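Local coordinates for protein reducing end xylose-releasing exo-oligoxylanase (Bacillus halodurans, PDB 1WU4) that hydrolyses xylooligosaccharides of three or more units, releasing xylose from the reducing end with inversion of anomeric configuration, at residues A[93-96]-A[97-101]; A[133-136]-A[137-141]; A[148-151]-A[152-155]. The protein carries 1 engineered substitution. All blocks are in the same frame, centred on the assembly; numbering follows the deposited sequence.

Interaction 1 of 3, residues A[93-96]-A[97-101]; sequences NWTM and KNMYM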
loop_
_atom_site.group_PDB
_atom_site.type_symbol
_atom_site.label_atom_id
_atom_site.label_comp_id
_atom_site.label_asym_id
_atom_site.label_seq_id
_atom_site.Cartn_x
_atom_site.Cartn_y
_atom_site.Cartn_z
ATOM N N ASN A 93 0.292 -4.268 18.589
ATOM C CA ASN A 93 1.008 -4.624 19.806
ATOM C C ASN A 93 2.282 -5.401 19.459
ATOM O O ASN A 93 3.352 -5.124 20.004
ATOM C CB ASN A 93 0.102 -5.454 20.723
ATOM C CG ASN A 93 0.699 -5.657 22.102
ATOM O OD1 ASN A 93 1.267 -4.733 22.688
ATOM N ND2 ASN A 93 0.559 -6.866 22.635
ATOM N N TRP A 94 2.170 -6.361 18.544
ATOM C CA TRP A 94 3.323 -7.158 18.129
ATOM C C TRP A 94 4.357 -6.237 17.485
ATOM O O TRP A 94 5.558 -6.357 17.725
ATOM C CB TRP A 94 2.894 -8.219 17.111
ATOM C CG TRP A 94 3.841 -9.387 16.963
ATOM C CD1 TRP A 94 3.730 -10.609 17.569
ATOM C CD2 TRP A 94 5.008 -9.461 16.128
ATOM N NE1 TRP A 94 4.745 -11.438 17.158
ATOM C CE2 TRP A 94 5.545 -10.762 16.275
ATOM C CE3 TRP A 94 5.651 -8.557 15.267
ATOM C CZ2 TRP A 94 6.693 -11.182 15.594
ATOM C CZ3 TRP A 94 6.796 -8.978 14.589
ATOM C CH2 TRP A 94 7.303 -10.281 14.758
ATOM N N THR A 95 3.869 -5.319 16.656
ATOM C CA THR A 95 4.718 -4.364 15.958
ATOM C C THR A 95 5.533 -3.504 16.920
ATOM O O THR A 95 6.748 -3.366 16.767
ATOM C CB THR A 95 3.863 -3.448 15.059
ATOM O OG1 THR A 95 3.166 -4.246 14.096
ATOM C CG2 THR A 95 4.738 -2.437 14.334
ATOM N N MET A 96 4.864 -2.920 17.905
ATOM C CA MET A 96 5.548 -2.077 18.875
ATOM C C MET A 96 6.496 -2.865 19.771
ATOM O O MET A 96 7.562 -2.377 20.143
ATOM C CB MET A 96 4.527 -1.333 19.738
ATOM C CG MET A 96 3.930 -0.103 19.068
ATOM S SD MET A 96 5.203 1.096 18.610
ATOM C CE MET A 96 5.958 1.398 20.191
ATOM N N LYS A 97 6.112 -4.088 20.103
ATOM C CA LYS A 97 6.924 -4.926 20.970
ATOM C C LYS A 97 8.191 -5.462 20.305
ATOM O O LYS A 97 9.272 -5.431 20.896
ATOM C CB LYS A 97 6.078 -6.098 21.471
ATOM C CG LYS A 97 6.769 -6.997 22.481
ATOM C CD LYS A 97 5.890 -8.188 22.843
ATOM C CE LYS A 97 4.525 -7.747 23.357
ATOM N NZ LYS A 97 4.618 -6.888 24.572
ATOM N N ASN A 98 8.065 -5.931 19.068
ATOM C CA ASN A 98 9.191 -6.535 18.363
ATOM C C ASN A 98 9.853 -5.758 17.229
ATOM O O ASN A 98 11.014 -6.009 16.913
ATOM C CB ASN A 98 8.757 -7.896 17.810
ATOM C CG ASN A 98 8.216 -8.817 18.882
ATOM O OD1 ASN A 98 7.118 -9.361 18.754
ATOM N ND2 ASN A 98 8.988 -9.002 19.944
ATOM N N MET A 99 9.135 -4.826 16.616
ATOM C CA MET A 99 9.696 -4.099 15.486
ATOM C C MET A 99 10.170 -2.678 15.764
ATOM O O MET A 99 11.140 -2.224 15.160
ATOM C CB MET A 99 8.684 -4.105 14.334
ATOM C CG MET A 99 8.105 -5.493 14.062
ATOM S SD MET A 99 6.962 -5.578 12.665
ATOM C CE MET A 99 8.034 -6.261 11.410
ATOM N N TYR A 100 9.503 -1.976 16.673
ATOM C CA TYR A 100 9.898 -0.604 16.982
ATOM C C TYR A 100 11.325 -0.563 17.516
ATOM O O TYR A 100 11.682 -1.315 18.425
ATOM C CB TYR A 100 8.953 0.020 18.006
ATOM C CG TYR A 100 9.292 1.459 18.308
ATOM C CD1 TYR A 100 9.060 2.462 17.366
ATOM C CD2 TYR A 100 9.883 1.816 19.518
ATOM C CE1 TYR A 100 9.408 3.786 17.624
ATOM C CE2 TYR A 100 10.237 3.134 19.785
ATOM C CZ TYR A 100 9.996 4.113 18.835
ATOM O OH TYR A 100 10.346 5.415 19.100
ATOM N N MET A 101 12.138 0.323 16.953
ATOM C CA MET A 101 13.531 0.444 17.361
ATOM C C MET A 101 13.806 1.607 18.302
ATOM O O MET A 101 13.477 2.753 18.008
ATOM C CB MET A 101 14.423 0.573 16.127
ATOM C CG MET A 101 14.389 -0.647 15.224
ATOM S SD MET A 101 15.487 -0.515 13.798
ATOM C CE MET A 101 14.490 0.488 12.689
HETATM O O HOH W 1 1.376 -7.520 25.306
#
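Asn98 lies across one face of the Trp94 indole, its OD1 over the ring centre and 3.3 Å from Trp94 CE2. Amide and ring planes stand 70° apart, while Asn98 CB sits over the six-membered ring as a CH-pi contact, 4.0 Å from the centroid. The indole can reach this position because its CG is anti to the backbone N (chi1 -160°), which swings the ring alongside the following turn. Met99 comes at the ring's rim: CG packs 3.8 Å from Trp94 CZ3 and SD lies in the ring plane, an edge-on Met-aromatic contact. On another side of the helix, Met96 and Tyr100, one turn apart, lie side by side, and Met96 CE makes an off-centre CH-pi contact, 3.8 Å from Tyr100 CG. The backbone behind them is the last part of helix 85-99 of the (alpha/alpha)6 barrel, where Thr95 O accepts from both Met99 N (2.8 Å) and Tyr100 N (3.1 Å) as the helix widens into a pi-type turn. Farther out, Tyr58 meets the indole, and Met72 touches Trp94, Thr95 and Met99, whose side chain is about 8 Å from that of Glu70, the probable proton donor. With the indole cut back to an alanine, Asn98 is likely to lose its flat support and Met99 its edge. The Trp94-Asn98 contact probably owes more to CH-pi packing and close fit than to polar pairing.

Interaction 2 of 3, residues A[133-136]-A[137-141]; sequences FALA and LFFAS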
loop_
_atom_site.group_PDB
_atom_site.type_symbol
_atom_site.label_atom_id
_atom_site.label_comp_id
_atom_site.label_asym_id
_atom_site.label_seq_id
_atom_site.Cartn_x
_atom_site.Cartn_y
_atom_site.Cartn_z
ATOM N N PHE A 133 1.298 2.489 8.542
ATOM C CA PHE A 133 1.072 2.462 9.992
ATOM C C PHE A 133 0.391 3.763 10.411
ATOM O O PHE A 133 -0.615 3.757 11.120
ATOM C CB PHE A 133 2.391 2.360 10.781
ATOM C CG PHE A 133 3.002 0.982 10.817
ATOM C CD1 PHE A 133 2.230 -0.143 11.084
ATOM C CD2 PHE A 133 4.372 0.823 10.632
ATOM C CE1 PHE A 133 2.818 -1.410 11.167
ATOM C CE2 PHE A 133 4.967 -0.435 10.715
ATOM C CZ PHE A 133 4.188 -1.552 10.981
ATOM N N ALA A 134 0.954 4.883 9.967
ATOM C CA ALA A 134 0.422 6.191 10.321
ATOM C C ALA A 134 -1.036 6.386 9.931
ATOM O O ALA A 134 -1.847 6.792 10.761
ATOM C CB ALA A 134 1.283 7.289 9.707
ATOM N N LEU A 135 -1.390 6.097 8.680
ATOM C CA LEU A 135 -2.781 6.294 8.296
ATOM C C LEU A 135 -3.710 5.308 8.997
ATOM O O LEU A 135 -4.807 5.682 9.412
ATOM C CB LEU A 135 -2.968 6.204 6.774
ATOM C CG LEU A 135 -4.359 6.684 6.321
ATOM C CD1 LEU A 135 -4.573 8.133 6.747
ATOM C CD2 LEU A 135 -4.494 6.560 4.814
ATOM N N ALA A 136 -3.275 4.057 9.138
ATOM C CA ALA A 136 -4.095 3.052 9.810
ATOM C C ALA A 136 -4.368 3.493 11.249
ATOM O O ALA A 136 -5.477 3.325 11.759
ATOM C CB ALA A 136 -3.395 1.698 9.795
ATOM N N LEU A 137 -3.353 4.057 11.896
ATOM C CA LEU A 137 -3.498 4.539 13.266
ATOM C C LEU A 137 -4.467 5.722 13.335
ATOM O O LEU A 137 -5.263 5.813 14.271
ATOM C CB LEU A 137 -2.132 4.924 13.838
ATOM C CG LEU A 137 -1.219 3.742 14.184
ATOM C CD1 LEU A 137 0.207 4.228 14.365
ATOM C CD2 LEU A 137 -1.714 3.055 15.450
ATOM N N PHE A 138 -4.410 6.634 12.363
ATOM C CA PHE A 138 -5.346 7.758 12.363
ATOM C C PHE A 138 -6.761 7.203 12.205
ATOM O O PHE A 138 -7.686 7.638 12.886
ATOM C CB PHE A 138 -5.069 8.739 11.214
ATOM C CG PHE A 138 -3.956 9.718 11.485
ATOM C CD1 PHE A 138 -3.967 10.519 12.627
ATOM C CD2 PHE A 138 -2.913 9.867 10.577
ATOM C CE1 PHE A 138 -2.955 11.452 12.855
ATOM C CE2 PHE A 138 -1.897 10.797 10.797
ATOM C CZ PHE A 138 -1.919 11.591 11.938
ATOM N N PHE A 139 -6.932 6.244 11.297
ATOM C CA PHE A 139 -8.249 5.650 11.086
ATOM C C PHE A 139 -8.739 4.947 12.354
ATOM O O PHE A 139 -9.917 5.040 12.703
ATOM C CB PHE A 139 -8.223 4.650 9.922
ATOM C CG PHE A 139 -8.125 5.288 8.554
ATOM C CD1 PHE A 139 -8.305 6.657 8.373
ATOM C CD2 PHE A 139 -7.887 4.495 7.436
ATOM C CE1 PHE A 139 -8.250 7.223 7.092
ATOM C CE2 PHE A 139 -7.832 5.049 6.156
ATOM C CZ PHE A 139 -8.015 6.414 5.984
ATOM N N ALA A 140 -7.836 4.252 13.043
ATOM C CA ALA A 140 -8.196 3.556 14.276
ATOM C C ALA A 140 -8.679 4.568 15.314
ATOM O O ALA A 140 -9.685 4.358 15.989
ATOM C CB ALA A 140 -6.994 2.789 14.811
ATOM N N SER A 141 -7.949 5.670 15.444
ATOM C CA SER A 141 -8.321 6.711 16.391
ATOM C C SER A 141 -9.715 7.242 16.082
ATOM O O SER A 141 -10.536 7.437 16.979
ATOM C CB SER A 141 -7.317 7.863 16.327
ATOM O OG SER A 141 -7.702 8.926 17.187
#
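Leu135 and Phe139, one helical turn apart, cross at a slant. The branch point does the touching, in a CH-pi contact: Leu135 CG lies 3.7 Å above the ring plane, displaced toward the rim, and its nearest ring atom is Phe139 CZ, also 3.7 Å away. The two methyls spread over that end of the ring, CD1 against Phe139 CE1 at 3.8 Å and CD2 against CZ. Two torsions bring the groups together, since Leu135 CG is anti to its own N (chi1 -168°) and leans toward the next turn, whereas Phe139 CG stays beside its N (chi1 -73°) and turns back over the carbonyl of Leu135. The same ring face therefore also covers Leu135 O, which is bonded to Phe139 N at 2.9 Å. Helix 127-144, in which this i to i+4 pair sits, is one of the helices of the (alpha/alpha)6 barrel of glycoside hydrolase family 8, and its side chains here are packed on several sides. Phe203 and Phe207 of helix 201-210 press on Leu135, and Trp379 meets Phe139 edge-to-face. Phe138 turns its ring elsewhere, to Ala158 and Leu162 of helix 154-167, with CD2 3.3 Å from Ala134 O. Leu137 CG, beside its own backbone N, rests 3.1 Å from Phe133 O, the carbonyl that receives the N-H of Leu137.

Interaction 3 of 3, residues A[148-151]-A[152-155]; sequences DEQP and FNYS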
loop_
_atom_site.group_PDB
_atom_site.type_symbol
_atom_site.label_atom_id
_atom_site.label_comp_id
_atom_site.label_asym_id
_atom_site.label_seq_id
_atom_site.Cartn_x
_atom_site.Cartn_y
_atom_site.Cartn_z
ATOM N N ASP A 148 -6.391 4.493 26.395
ATOM C CA ASP A 148 -5.747 5.077 27.560
ATOM C C ASP A 148 -4.307 4.597 27.713
ATOM O O ASP A 148 -3.389 5.400 27.888
ATOM C CB ASP A 148 -6.547 4.721 28.812
ATOM C CG ASP A 148 -8.036 4.950 28.633
ATOM O OD1 ASP A 148 -8.438 6.112 28.414
ATOM O OD2 ASP A 148 -8.803 3.965 28.704
ATOM N N GLU A 149 -4.108 3.285 27.645
ATOM C CA GLU A 149 -2.772 2.728 27.796
ATOM C C GLU A 149 -2.032 2.609 26.472
ATOM O O GLU A 149 -2.581 2.158 25.464
ATOM C CB GLU A 149 -2.832 1.357 28.480
ATOM C CG GLU A 149 -3.470 0.256 27.658
ATOM C CD GLU A 149 -3.320 -1.106 28.311
ATOM O OE1 GLU A 149 -3.819 -1.283 29.444
ATOM O OE2 GLU A 149 -2.702 -1.998 27.693
ATOM N N GLN A 150 -0.773 3.028 26.488
ATOM C CA GLN A 150 0.069 2.976 25.306
ATOM C C GLN A 150 0.406 1.523 24.990
ATOM O O GLN A 150 0.425 0.672 25.881
ATOM C CB GLN A 150 1.337 3.795 25.554
ATOM C CG GLN A 150 1.050 5.287 25.690
ATOM C CD GLN A 150 2.262 6.099 26.093
ATOM O OE1 GLN A 150 3.389 5.788 25.710
ATOM N NE2 GLN A 150 2.031 7.164 26.853
ATOM N N PRO A 151 0.694 1.217 23.716
ATOM C CA PRO A 151 0.729 2.124 22.563
ATOM C C PRO A 151 -0.612 2.281 21.849
ATOM O O PRO A 151 -0.650 2.602 20.660
ATOM C CB PRO A 151 1.758 1.462 21.665
ATOM C CG PRO A 151 1.407 0.013 21.836
ATOM C CD PRO A 151 1.203 -0.117 23.340
ATOM N N PHE A 152 -1.708 2.078 22.566
ATOM C CA PHE A 152 -3.021 2.169 21.950
ATOM C C PHE A 152 -3.606 3.574 21.855
ATOM O O PHE A 152 -4.784 3.745 21.544
ATOM C CB PHE A 152 -3.968 1.202 22.661
ATOM C CG PHE A 152 -3.487 -0.220 22.625
ATOM C CD1 PHE A 152 -3.459 -0.930 21.427
ATOM C CD2 PHE A 152 -2.997 -0.831 23.774
ATOM C CE1 PHE A 152 -2.947 -2.223 21.374
ATOM C CE2 PHE A 152 -2.482 -2.127 23.732
ATOM C CZ PHE A 152 -2.457 -2.824 22.531
ATOM N N ASN A 153 -2.771 4.578 22.119
ATOM C CA ASN A 153 -3.182 5.973 21.994
ATOM C C ASN A 153 -2.845 6.294 20.535
ATOM O O ASN A 153 -1.913 7.040 20.223
ATOM C CB ASN A 153 -2.405 6.857 22.986
ATOM C CG ASN A 153 -0.902 6.634 22.940
ATOM O OD1 ASN A 153 -0.425 5.519 22.726
ATOM N ND2 ASN A 153 -0.145 7.702 23.170
ATOM N N TYR A 154 -3.640 5.686 19.657
ATOM C CA TYR A 154 -3.486 5.759 18.203
ATOM C C TYR A 154 -3.057 7.064 17.543
ATOM O O TYR A 154 -2.017 7.105 16.885
ATOM C CB TYR A 154 -4.770 5.282 17.520
ATOM C CG TYR A 154 -5.335 3.984 18.051
ATOM C CD1 TYR A 154 -4.587 2.803 18.036
ATOM C CD2 TYR A 154 -6.633 3.934 18.553
ATOM C CE1 TYR A 154 -5.128 1.601 18.512
ATOM C CE2 TYR A 154 -7.180 2.747 19.029
ATOM C CZ TYR A 154 -6.427 1.587 19.005
ATOM O OH TYR A 154 -6.983 0.416 19.471
ATOM N N SER A 155 -3.849 8.121 17.696
ATOM C CA SER A 155 -3.516 9.386 17.045
ATOM C C SER A 155 -2.179 9.973 17.485
ATOM O O SER A 155 -1.472 10.574 16.675
ATOM C CB SER A 155 -4.633 10.416 17.248
ATOM O OG SER A 155 -4.667 10.896 18.578
#
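A beta turn of type VI, with a cis peptide bond before Pro151, lies in the loop between helices 127-144 and 154-167, and it is pinned where Phe152 N donates to Glu149 O at 3.0 Å. The N-H points in the carbonyl plane onto a lone pair, though the bond is bent, with an angle of 143° at the hydrogen. Around this bond the Phe152 ring is flanked by chain neighbours: Pro151 CD lies over one face, 4.2 Å above the plane and offset toward the rim, while Glu149 O meets the ring at its edge. The Glu149 side chain runs beside Phe152 in the same direction, bringing CG to 4.1 Å from Phe152 CD2. Gln150, inside the turn, and Asn153, just after it, pass at a slant with their amide planes 24° apart. Asn153, the centre of an inverse gamma turn, stands at the N-cap position without a capping bond from its side chain; its amide is instead engaged by Gln157 and Glu156 in the first turn of the helix. With chi1 at 50°, Asn153 CG lies between its backbone N and carbonyl carbon, which folds the amide back over the turn. Asn153 OD1 thus ends up 3.3 Å from Gln150 CG and 3.4 Å from Pro151 C.

Overall arrangement
The chemistry of these three local contacts varies with their burial. Interaction 2 lies deepest, wholly within the hydrophobic packing of helix 127-144, and relies on carbon against ring. Interaction 1, at the end of helix 85-99, is partly buried and mixes sulfur, amide and aromatic groups. Interaction 3 is a partly buried turn, with Glu149 and Gln150 exposed and Asn153 buried, and its inner side joins both others. Met96 CG packs on Pro151 CB, and Asn93 CB on Phe152 CZ, so the turn packs against the later part of helix 85-99; Tyr154 reaches Leu137 and Ala140 of helix 127-144. Interactions 1 and 2 meet directly where Thr95 CG2 lies 3.5 Å from Phe133 CZ, so the three contacts touch one another.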